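Possible membrane-associated serine protease (Mycobacterium tuberculosis H37Rv, PDB 3LT3) is the protease domain of a membrane-anchored, trypsin-like serine protease that probably protects the bacterium from acid and oxidative stress. Local coordinates at residues 12-17 / 168-173; 24-29 / 37-42. The protein carries 1 engineered substitution. All coordinates share one frame; numbering follows the deposited sequence.

Contact 1: 12-17 / 168-173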
ATOM      1  N   VAL A  12      -9.131   7.772  13.723  1.00 31.45           N
ATOM      2  CA  VAL A  12      -8.099   8.760  13.380  1.00 31.36           C
ATOM      3  C   VAL A  12      -7.188   9.103  14.564  1.00 32.28           C
ATOM      4  O   VAL A  12      -6.019   9.453  14.374  1.00 31.72           O
ATOM      5  CB  VAL A  12      -8.694  10.064  12.767  1.00 32.77           C
ATOM      6  CG1 VAL A  12      -9.271   9.793  11.383  1.00 31.97           C
ATOM      7  CG2 VAL A  12      -9.741  10.689  13.680  1.00 35.34           C
ATOM      8  N   ASN A  13      -7.730   8.987  15.775  1.00 33.80           N
ATOM      9  CA  ASN A  13      -7.001   9.315  17.001  1.00 35.18           C
ATOM     10  C   ASN A  13      -6.455   8.091  17.736  1.00 34.49           C
ATOM     11  O   ASN A  13      -5.764   8.226  18.751  1.00 35.79           O
ATOM     12  CB  ASN A  13      -7.878  10.156  17.937  1.00 38.00           C
ATOM     13  CG  ASN A  13      -8.233  11.516  17.352  1.00 39.49           C
ATOM     14  OD1 ASN A  13      -9.297  12.065  17.636  1.00 41.76           O
ATOM     15  ND2 ASN A  13      -7.339  12.066  16.532  1.00 38.95           N
ATOM     16  N   ASN A  14      -6.769   6.904  17.220  1.00 32.79           N
ATOM     17  CA  ASN A  14      -6.272   5.649  17.775  1.00 32.14           C
ATOM     18  C   ASN A  14      -4.742   5.613  17.752  1.00 31.24           C
ATOM     19  O   ASN A  14      -4.139   5.899  16.719  1.00 29.75           O
ATOM     20  CB  ASN A  14      -6.851   4.461  16.999  1.00 30.73           C
ATOM     21  CG  ASN A  14      -6.639   3.133  17.710  1.00 31.21           C
ATOM     22  OD1 ASN A  14      -5.520   2.622  17.789  1.00 30.42           O
ATOM     23  ND2 ASN A  14      -7.724   2.560  18.221  1.00 32.23           N
ATOM     24  N   PRO A  15      -4.114   5.273  18.896  1.00 32.36           N
ATOM     25  CA  PRO A  15      -2.653   5.204  19.036  1.00 32.01           C
ATOM     26  C   PRO A  15      -1.954   4.415  17.926  1.00 29.72           C
ATOM     27  O   PRO A  15      -0.762   4.611  17.691  1.00 29.28           O
ATOM     28  CB  PRO A  15      -2.469   4.492  20.375  1.00 33.72           C
ATOM     29  CG  PRO A  15      -3.669   4.880  21.155  1.00 35.53           C
ATOM     30  CD  PRO A  15      -4.793   4.936  20.164  1.00 34.34           C
ATOM     31  N   VAL A  16      -2.698   3.544  17.250  1.00 28.46           N
ATOM     32  CA  VAL A  16      -2.168   2.762  16.135  1.00 26.65           C
ATOM     33  C   VAL A  16      -1.671   3.654  14.987  1.00 25.24           C
ATOM     34  O   VAL A  16      -0.732   3.292  14.277  1.00 24.17           O
ATOM     35  CB  VAL A  16      -3.204   1.713  15.641  1.00 26.09           C
ATOM     36  CG1 VAL A  16      -4.176   2.305  14.617  1.00 25.50           C
ATOM     37  CG2 VAL A  16      -2.505   0.519  15.072  1.00 25.43           C
ATOM     38  N   VAL A  17      -2.293   4.824  14.840  1.00 25.49           N
ATOM     39  CA  VAL A  17      -1.929   5.795  13.810  1.00 24.75           C
ATOM     40  C   VAL A  17      -0.560   6.416  14.096  1.00 25.00           C
ATOM     41  O   VAL A  17       0.306   6.438  13.223  1.00 23.92           O
ATOM     42  CB  VAL A  17      -3.011   6.905  13.663  1.00 25.76           C
ATOM     43  CG1 VAL A  17      -2.583   7.959  12.644  1.00 25.66           C
ATOM     44  CG2 VAL A  17      -4.352   6.297  13.267  1.00 25.43           C
ATOM     45  N   ILE A 168      -3.867  -1.076   8.073  1.00 18.92           N
ATOM     46  CA  ILE A 168      -3.376  -1.473   9.387  1.00 19.89           C
ATOM     47  C   ILE A 168      -4.515  -1.867  10.334  1.00 21.27           C
ATOM     48  O   ILE A 168      -5.546  -1.193  10.392  1.00 21.57           O
ATOM     49  CB  ILE A 168      -2.456  -0.365   9.971  1.00 20.08           C
ATOM     50  CG1 ILE A 168      -1.074  -0.449   9.313  1.00 19.49           C
ATOM     51  CG2 ILE A 168      -2.314  -0.473  11.488  1.00 21.21           C
ATOM     52  CD1 ILE A 168      -0.375   0.864   9.188  1.00 20.13           C
ATOM     53  N   ASP A 169      -4.322  -2.975  11.050  1.00 22.28           N
ATOM     54  CA  ASP A 169      -5.278  -3.443  12.056  1.00 24.10           C
ATOM     55  C   ASP A 169      -5.096  -2.717  13.397  1.00 25.11           C
ATOM     56  O   ASP A 169      -4.245  -1.837  13.518  1.00 24.79           O
ATOM     57  CB  ASP A 169      -5.196  -4.972  12.226  1.00 24.97           C
ATOM     58  CG  ASP A 169      -3.852  -5.455  12.778  1.00 26.06           C
ATOM     59  OD1 ASP A 169      -3.608  -6.678  12.710  1.00 27.81           O
ATOM     60  OD2 ASP A 169      -3.043  -4.643  13.284  1.00 26.47           O
ATOM     61  N   LEU A 170      -5.888  -3.093  14.398  1.00 26.65           N
ATOM     62  CA  LEU A 170      -5.831  -2.454  15.717  1.00 28.12           C
ATOM     63  C   LEU A 170      -4.557  -2.791  16.506  1.00 28.69           C
ATOM     64  O   LEU A 170      -4.222  -2.105  17.475  1.00 29.70           O
ATOM     65  CB  LEU A 170      -7.079  -2.799  16.540  1.00 29.92           C
ATOM     66  CG  LEU A 170      -8.435  -2.287  16.040  1.00 30.17           C
ATOM     67  CD1 LEU A 170      -9.572  -2.970  16.788  1.00 32.67           C
ATOM     68  CD2 LEU A 170      -8.552  -0.770  16.160  1.00 30.66           C
ATOM     69  N   ASN A 171      -3.855  -3.844  16.088  1.00 28.33           N
ATOM     70  CA  ASN A 171      -2.605  -4.253  16.729  1.00 29.10           C
ATOM     71  C   ASN A 171      -1.390  -3.471  16.232  1.00 27.79           C
ATOM     72  O   ASN A 171      -0.319  -3.528  16.837  1.00 28.66           O
ATOM     73  CB  ASN A 171      -2.373  -5.758  16.553  1.00 29.76           C
ATOM     74  CG  ASN A 171      -3.382  -6.598  17.310  1.00 32.06           C
ATOM     75  OD1 ASN A 171      -3.705  -6.316  18.467  1.00 33.87           O
ATOM     76  ND2 ASN A 171      -3.883  -7.645  16.663  1.00 32.80           N
ATOM     77  N   GLY A 172      -1.566  -2.747  15.130  1.00 26.03           N
ATOM     78  CA  GLY A 172      -0.490  -1.953  14.536  1.00 24.71           C
ATOM     79  C   GLY A 172       0.216  -2.645  13.389  1.00 23.41           C
ATOM     80  O   GLY A 172       1.228  -2.151  12.890  1.00 22.78           O
ATOM     81  N   GLN A 173      -0.328  -3.785  12.969  1.00 23.12           N
ATOM     82  CA  GLN A 173       0.291  -4.606  11.934  1.00 22.26           C
ATOM     83  C   GLN A 173      -0.377  -4.425  10.574  1.00 20.74           C
ATOM     84  O   GLN A 173      -1.573  -4.145  10.493  1.00 20.49           O
ATOM     85  CB  GLN A 173       0.297  -6.078  12.354  1.00 23.74           C
ATOM     86  CG  GLN A 173       1.162  -6.350  13.584  1.00 25.57           C
ATOM     87  CD  GLN A 173       1.249  -7.820  13.944  1.00 28.16           C
ATOM     88  OE1 GLN A 173       0.282  -8.569  13.803  1.00 29.25           O
ATOM     89  NE2 GLN A 173       2.415  -8.239  14.425  1.00 29.60           N
TER
HETATM   90  O   HOH W   1      -4.973   0.293  18.999  1.00 45.26           O
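Val-16 meets the turn of residues 169-172 through a single methyl, an example of how one branched side chain can seat a loop on the start of a helix. The touching methyl, CG2, lies opposite the backbone N, while CG1 takes the place between N and the carbonyl carbon (chi1 86°). CG2 comes close to Gly-172 CA, at 3.2 Å, and to Asp-169 O, at 3.3 Å, while CG2 of Ile-168 packs on it from the strand end at 3.7 Å. Beside this methyl, Asn-14 and Leu-170 cross at about a right angle, ND2 of the amide resting on CD2 of the leucine. The other amide atom, Asn-14 OD1, caps the helix: Val-16 N points at one of its lone pairs in the carbonyl plane (3.0 Å). A water donates both to Asn-14 OD1 and to Leu-170 O, tying the N-cap to the type I turn. Asp-169 OD2 reaches across the turn to accept from Gln-173 N, just past its end, at 2.9 Å. Within the fold, the contact sets helix 15-20 against the link between strands 166-168 and 174-181 of the second barrel; Val-17 points away and touches Ala-124 of strand 123-136.

Contact 2: 24-29 / 37-42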
ATOM      1  N   VAL A  24       5.430   5.442   7.584  1.00 15.90           N
ATOM      2  CA  VAL A  24       4.623   5.607   6.377  1.00 15.13           C
ATOM      3  C   VAL A  24       5.065   6.891   5.681  1.00 16.03           C
ATOM      4  O   VAL A  24       4.972   7.984   6.248  1.00 17.03           O
ATOM      5  CB  VAL A  24       3.101   5.615   6.686  1.00 14.96           C
ATOM      6  CG1 VAL A  24       2.289   5.861   5.425  1.00 14.28           C
ATOM      7  CG2 VAL A  24       2.677   4.294   7.329  1.00 14.25           C
ATOM      8  N   VAL A  25       5.548   6.743   4.451  1.00 15.86           N
ATOM      9  CA  VAL A  25       6.246   7.820   3.752  1.00 16.94           C
ATOM     10  C   VAL A  25       5.525   8.270   2.480  1.00 17.55           C
ATOM     11  O   VAL A  25       4.795   7.497   1.854  1.00 16.52           O
ATOM     12  CB  VAL A  25       7.717   7.429   3.420  1.00 17.18           C
ATOM     13  CG1 VAL A  25       8.496   7.108   4.699  1.00 17.63           C
ATOM     14  CG2 VAL A  25       7.775   6.248   2.449  1.00 15.70           C
ATOM     15  N   LYS A  26       5.726   9.535   2.124  1.00 19.30           N
ATOM     16  CA  LYS A  26       5.220  10.079   0.873  1.00 20.68           C
ATOM     17  C   LYS A  26       6.269   9.890  -0.218  1.00 21.45           C
ATOM     18  O   LYS A  26       7.468  10.044   0.028  1.00 22.00           O
ATOM     19  CB  LYS A  26       4.868  11.561   1.033  1.00 22.12           C
ATOM     20  CG  LYS A  26       4.191  12.189  -0.183  1.00 23.52           C
ATOM     21  CD  LYS A  26       3.511  13.515   0.155  1.00 25.87           C
ATOM     22  CE  LYS A  26       4.513  14.615   0.465  1.00 28.06           C
ATOM     23  NZ  LYS A  26       3.840  15.928   0.697  1.00 30.66           N
ATOM     24  N   ILE A  27       5.807   9.553  -1.418  1.00 22.08           N
ATOM     25  CA  ILE A  27       6.697   9.347  -2.557  1.00 23.49           C
ATOM     26  C   ILE A  27       6.351  10.280  -3.716  1.00 25.65           C
ATOM     27  O   ILE A  27       5.196  10.372  -4.133  1.00 25.91           O
ATOM     28  CB  ILE A  27       6.706   7.865  -2.994  1.00 22.27           C
ATOM     29  CG1 ILE A  27       7.479   7.040  -1.963  1.00 21.60           C
ATOM     30  CG2 ILE A  27       7.335   7.690  -4.379  1.00 23.26           C
ATOM     31  CD1 ILE A  27       6.877   5.722  -1.667  1.00 21.12           C
ATOM     32  N   ARG A  28       7.369  10.986  -4.201  1.00 27.74           N
ATOM     33  CA  ARG A  28       7.264  11.814  -5.392  1.00 30.41           C
ATOM     34  C   ARG A  28       8.251  11.310  -6.441  1.00 31.06           C
ATOM     35  O   ARG A  28       9.446  11.171  -6.164  1.00 31.05           O
ATOM     36  CB  ARG A  28       7.556  13.279  -5.058  1.00 32.52           C
ATOM     37  CG  ARG A  28       6.458  13.979  -4.275  1.00 34.15           C
ATOM     38  CD  ARG A  28       6.658  15.489  -4.288  1.00 39.01           C
ATOM     39  NE  ARG A  28       5.500  16.194  -3.742  1.00 41.83           N
ATOM     40  CZ  ARG A  28       5.409  16.658  -2.498  1.00 43.10           C
ATOM     41  NH1 ARG A  28       6.411  16.505  -1.641  1.00 43.14           N
ATOM     42  NH2 ARG A  28       4.306  17.284  -2.108  1.00 44.62           N
ATOM     43  N   SER A  29       7.749  11.027  -7.640  1.00 32.01           N
ATOM     44  CA  SER A  29       8.599  10.560  -8.734  1.00 33.32           C
ATOM     45  C   SER A  29       8.399  11.369 -10.013  1.00 35.86           C
ATOM     46  O   SER A  29       7.299  11.856 -10.289  1.00 36.66           O
ATOM     47  CB  SER A  29       8.378   9.069  -9.003  1.00 31.80           C
ATOM     48  OG  SER A  29       7.075   8.824  -9.505  1.00 32.59           O
ATOM     49  N   VAL A  37       5.889  14.688 -10.702  1.00 42.13           N
ATOM     50  CA  VAL A  37       4.510  14.724 -11.188  1.00 42.69           C
ATOM     51  C   VAL A  37       3.653  13.588 -10.624  1.00 39.97           C
ATOM     52  O   VAL A  37       2.480  13.795 -10.306  1.00 40.25           O
ATOM     53  CB  VAL A  37       4.425  14.743 -12.743  1.00 44.99           C
ATOM     54  CG1 VAL A  37       4.676  16.148 -13.277  1.00 48.49           C
ATOM     55  CG2 VAL A  37       5.402  13.745 -13.369  1.00 44.12           C
ATOM     56  N   LEU A  38       4.237  12.396 -10.504  1.00 37.65           N
ATOM     57  CA  LEU A  38       3.536  11.240  -9.944  1.00 35.05           C
ATOM     58  C   LEU A  38       3.769  11.133  -8.438  1.00 32.85           C
ATOM     59  O   LEU A  38       4.897  11.278  -7.959  1.00 32.51           O
ATOM     60  CB  LEU A  38       3.945   9.945 -10.655  1.00 34.43           C
ATOM     61  CG  LEU A  38       3.398   9.710 -12.071  1.00 36.47           C
ATOM     62  CD1 LEU A  38       4.144   8.573 -12.758  1.00 36.31           C
ATOM     63  CD2 LEU A  38       1.897   9.431 -12.062  1.00 36.93           C
ATOM     64  N   GLU A  39       2.692  10.876  -7.701  1.00 31.30           N
ATOM     65  CA  GLU A  39       2.722  10.945  -6.247  1.00 29.53           C
ATOM     66  C   GLU A  39       1.955   9.791  -5.618  1.00 26.98           C
ATOM     67  O   GLU A  39       0.874   9.422  -6.085  1.00 27.20           O
ATOM     68  CB  GLU A  39       2.144  12.285  -5.786  1.00 31.45           C
ATOM     69  CG  GLU A  39       2.813  12.871  -4.551  1.00 32.39           C
ATOM     70  CD  GLU A  39       2.720  14.391  -4.495  1.00 36.69           C
ATOM     71  OE1 GLU A  39       2.298  15.016  -5.493  1.00 39.20           O
ATOM     72  OE2 GLU A  39       3.072  14.966  -3.445  1.00 37.96           O
ATOM     73  N   GLY A  40       2.522   9.224  -4.558  1.00 24.46           N
ATOM     74  CA  GLY A  40       1.904   8.104  -3.865  1.00 21.66           C
ATOM     75  C   GLY A  40       2.368   7.944  -2.432  1.00 19.86           C
ATOM     76  O   GLY A  40       2.916   8.874  -1.832  1.00 20.20           O
ATOM     77  N   THR A  41       2.139   6.754  -1.887  1.00 17.70           N
ATOM     78  CA  THR A  41       2.502   6.436  -0.516  1.00 16.29           C
ATOM     79  C   THR A  41       3.340   5.161  -0.496  1.00 15.25           C
ATOM     80  O   THR A  41       3.221   4.318  -1.385  1.00 14.84           O
ATOM     81  CB  THR A  41       1.238   6.251   0.365  1.00 15.98           C
ATOM     82  OG1 THR A  41       0.428   7.431   0.300  1.00 16.63           O
ATOM     83  CG2 THR A  41       1.609   5.983   1.822  1.00 15.30           C
ATOM     84  N   GLY A  42       4.200   5.049   0.512  1.00 14.72           N
ATOM     85  CA  GLY A  42       4.937   3.822   0.788  1.00 14.14           C
ATOM     86  C   GLY A  42       5.104   3.643   2.282  1.00 13.98           C
ATOM     87  O   GLY A  42       4.656   4.480   3.071  1.00 14.17           O
TER
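A classic beta bulge marks one end of this antiparallel pair, where Val-37 and Leu-38 both face Ser-29 and Ser-29 O accepts from both their amides, at 3.2 Å from Val-37 N and 3.1 Å from Leu-38 N. Beyond it the ladder runs regularly, with Ile-27 opposite Gly-40 and Val-25 opposite Gly-42 as hydrogen-bonded pairs. Gly-40 and Gly-42 put no side chain on the face that carries Val-25 and Ile-27, and there CD1 of Ile-27 lies over the backbone of Gly-42, 3.5 Å from Gly-42 N. On the other face, Arg-28 and Glu-39 run side by side and point the same way. Glu-39 OE2 stands over one face of the guanidinium, 2.7 Å from Arg-28 NE in a salt bridge, with the guanidinium and carboxylate planes turned 58° apart. Lys-26 crosses Glu-39 at a slant, its CD above the rim of the same guanidinium face, but its NZ is bonded to the carbonyls of Gly-119 and Gly-120 and stays 4.3 Å from Glu-39 OE2. Farther along, CG2 of Thr-41 packs on Val-24 CG1 at 3.7 Å, while Thr-41 OG1 bonds to Gly-161 O and Tyr-116 N. In mid-ladder, then, Ile-27 and Val-25 settle against glycine backbone on one face, while on the other a carboxylate beside two cationic chains probably stays ionised and offsets part of their charge.

Chymotrypsin-like proteases are built from two six-stranded barrels, and the two contacts belong to different parts of that plan. Contact 2 is the opening hairpin of the first barrel, whereas contact 1 rests the preceding helix on a turn of the second. That helix runs on almost directly into strand 24-29, and the chain that contact 1 ties back on itself contains all of contact 2. Their centres lie 21 Å apart, their nearest atoms about 5 Å. Contact 2 alone borders the predicted catalytic centre: Thr-41 is backbone-bonded to Ala-163, the engineered replacement of the catalytic serine, whose side chain is about 5 Å from Gly-40, and the Leu-38 side chain is about 7 Å from that of His-55.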